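PDB 4GXW: adenosine deaminase from Burkholderia ambifaria, which binds a zinc ion and probably catalyses the hydrolytic deamination of a purine such as adenosine or adenine. Local coordinates for residues A[31-36]-A[308-313]. Sequence-based numbering, arbitrary orientation.
Sequences KVELHC and VNPSEA. With ZN (zinc ion), chain C.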
loop_
_atom_site.group_PDB
_atom_site.type_symbol
_atom_site.label_atom_id
_atom_site.label_comp_id
_atom_site.label_asym_id
_atom_site.label_seq_id
_atom_site.Cartn_x
_atom_site.Cartn_y
_atom_site.Cartn_z
ATOM N N LYS A 31 -12.772 2.981 4.684
ATOM C CA LYS A 31 -11.540 3.048 3.918
ATOM C C LYS A 31 -11.410 1.958 2.882
ATOM O O LYS A 31 -11.927 0.844 3.048
ATOM C CB LYS A 31 -10.332 2.898 4.854
ATOM C CG LYS A 31 -10.227 3.929 5.976
ATOM C CD LYS A 31 -9.156 3.521 6.989
ATOM C CE LYS A 31 -9.177 4.387 8.246
ATOM N NZ LYS A 31 -10.355 4.148 9.156
ATOM N N VAL A 32 -10.736 2.281 1.783
ATOM C CA VAL A 32 -10.104 1.247 0.978
ATOM C C VAL A 32 -8.605 1.359 1.215
ATOM O O VAL A 32 -8.095 2.420 1.595
ATOM C CB VAL A 32 -10.406 1.362 -0.531
ATOM C CG1 VAL A 32 -11.907 1.379 -0.775
ATOM C CG2 VAL A 32 -9.755 2.596 -1.124
ATOM N N GLU A 33 -7.904 0.252 1.013
ATOM C CA GLU A 33 -6.439 0.260 0.998
ATOM C C GLU A 33 -5.996 -0.289 -0.357
ATOM O O GLU A 33 -6.423 -1.378 -0.764
ATOM C CB GLU A 33 -5.823 -0.558 2.134
ATOM C CG GLU A 33 -4.292 -0.529 2.112
ATOM C CD GLU A 33 -3.663 -0.719 3.470
ATOM O OE1 GLU A 33 -3.914 -1.770 4.115
ATOM O OE2 GLU A 33 -2.909 0.187 3.901
ATOM N N LEU A 34 -5.158 0.485 -1.048
ATOM C CA LEU A 34 -4.717 0.151 -2.401
ATOM C C LEU A 34 -3.215 -0.069 -2.501
ATOM O O LEU A 34 -2.715 -0.402 -3.570
ATOM C CB LEU A 34 -5.113 1.257 -3.384
ATOM C CG LEU A 34 -6.595 1.582 -3.522
ATOM C CD1 LEU A 34 -6.797 2.701 -4.531
ATOM C CD2 LEU A 34 -7.370 0.336 -3.933
ATOM N N HIS A 35 -2.491 0.128 -1.401
ATOM C CA HIS A 35 -1.031 0.018 -1.409
ATOM C C HIS A 35 -0.556 -0.612 -0.112
ATOM O O HIS A 35 -0.346 0.073 0.895
ATOM C CB HIS A 35 -0.380 1.397 -1.625
ATOM C CG HIS A 35 1.104 1.352 -1.865
ATOM N ND1 HIS A 35 1.759 2.316 -2.603
ATOM C CD2 HIS A 35 2.062 0.483 -1.454
ATOM C CE1 HIS A 35 3.051 2.030 -2.651
ATOM N NE2 HIS A 35 3.262 0.913 -1.969
ATOM N N CYS A 36 -0.409 -1.931 -0.142
ATOM C CA CYS A 36 0.032 -2.689 1.019
ATOM C C CYS A 36 0.698 -3.966 0.559
ATOM O O CYS A 36 0.120 -4.729 -0.216
ATOM C CB CYS A 36 -1.155 -3.040 1.915
ATOM S SG CYS A 36 -0.642 -3.851 3.435
ATOM N N VAL A 308 2.526 1.410 11.398
ATOM C CA VAL A 308 1.422 2.298 11.061
ATOM C C VAL A 308 0.210 1.484 10.610
ATOM O O VAL A 308 0.313 0.651 9.711
ATOM C CB VAL A 308 1.859 3.357 9.995
ATOM C CG1 VAL A 308 2.284 2.696 8.674
ATOM C CG2 VAL A 308 0.774 4.406 9.765
ATOM N N ASN A 309 -0.930 1.699 11.258
ATOM C CA ASN A 309 -2.173 1.047 10.837
ATOM C C ASN A 309 -2.987 2.019 9.953
ATOM O O ASN A 309 -2.619 3.199 9.842
ATOM C CB ASN A 309 -2.942 0.504 12.057
ATOM C CG ASN A 309 -3.466 1.598 12.962
ATOM O OD1 ASN A 309 -4.057 2.574 12.495
ATOM N ND2 ASN A 309 -3.267 1.435 14.275
ATOM N N PRO A 310 -4.078 1.544 9.307
ATOM C CA PRO A 310 -4.809 2.429 8.393
ATOM C C PRO A 310 -5.337 3.697 9.078
ATOM O O PRO A 310 -5.261 4.770 8.476
ATOM C CB PRO A 310 -5.957 1.544 7.896
ATOM C CG PRO A 310 -5.357 0.151 7.908
ATOM C CD PRO A 310 -4.500 0.136 9.156
ATOM N N SER A 311 -5.845 3.593 10.305
ATOM C CA SER A 311 -6.327 4.778 11.020
ATOM C C SER A 311 -5.218 5.805 11.245
ATOM O O SER A 311 -5.456 7.017 11.175
ATOM C CB SER A 311 -6.976 4.385 12.353
ATOM O OG SER A 311 -8.084 3.530 12.133
ATOM N N GLU A 312 -4.010 5.315 11.509
ATOM C CA GLU A 312 -2.854 6.172 11.727
ATOM C C GLU A 312 -2.351 6.821 10.437
ATOM O O GLU A 312 -1.894 7.968 10.452
ATOM C CB GLU A 312 -1.730 5.373 12.393
ATOM C CG GLU A 312 -1.986 5.026 13.857
ATOM C CD GLU A 312 -0.947 4.083 14.432
ATOM O OE1 GLU A 312 -0.512 3.159 13.707
ATOM O OE2 GLU A 312 -0.548 4.267 15.607
ATOM N N ALA A 313 -2.417 6.089 9.326
ATOM C CA ALA A 313 -2.009 6.666 8.055
ATOM C C ALA A 313 -2.886 7.858 7.682
ATOM O O ALA A 313 -2.386 8.900 7.259
ATOM C CB ALA A 313 -2.008 5.602 6.953
HETATM ZN ZN ZN C . 5.077 -0.251 -1.793
HETATM O O HOH W 1 6.570 0.981 -1.431
#
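Lys31 reaches across to the first turn of the helix that starts at Pro310, its aliphatic chain crossing the proline ring at about a right angle. CD sits 3.9 Å from Pro310 CB, and CE packs over the backbone carbonyl of the same residue. The chain runs extended as far as CE and bends only at its last torsion (chi4 72°), which leaves Lys31 NZ 3.8 Å from Ser311 OG. These two polar groups approach each other but bond to other partners: NZ to the carbonyl oxygens of Phe26, Leu29 and His108, OG to ND1 of the His108 ring. His108 thus serves both sides of the contact. Two residues along the strand, Glu33 OE1 comes within 4.5 Å of Pro310 CG; its carboxylate is held by Tyr101 on OE1 and Thr300 on OE2.

The helix start is fixed by a capping box. Asn309 OD1 accepts from Glu312 N at 2.9 Å, with the donor tilted 30° from the carbonyl plane, and Glu312 OE1 takes Asn309 N in return through its anti lone pair.

So strand 31-33 meets helix 310-319 through Lys31 and, marginally, Glu33. Just beyond it, His35 NE2 binds zinc at 2.2 Å, beside a water. This His-x-His pair with His37, completed by His216 and Asp301 from later strand ends, is characteristic of the amidohydrolase TIM barrel of adenosine deaminases.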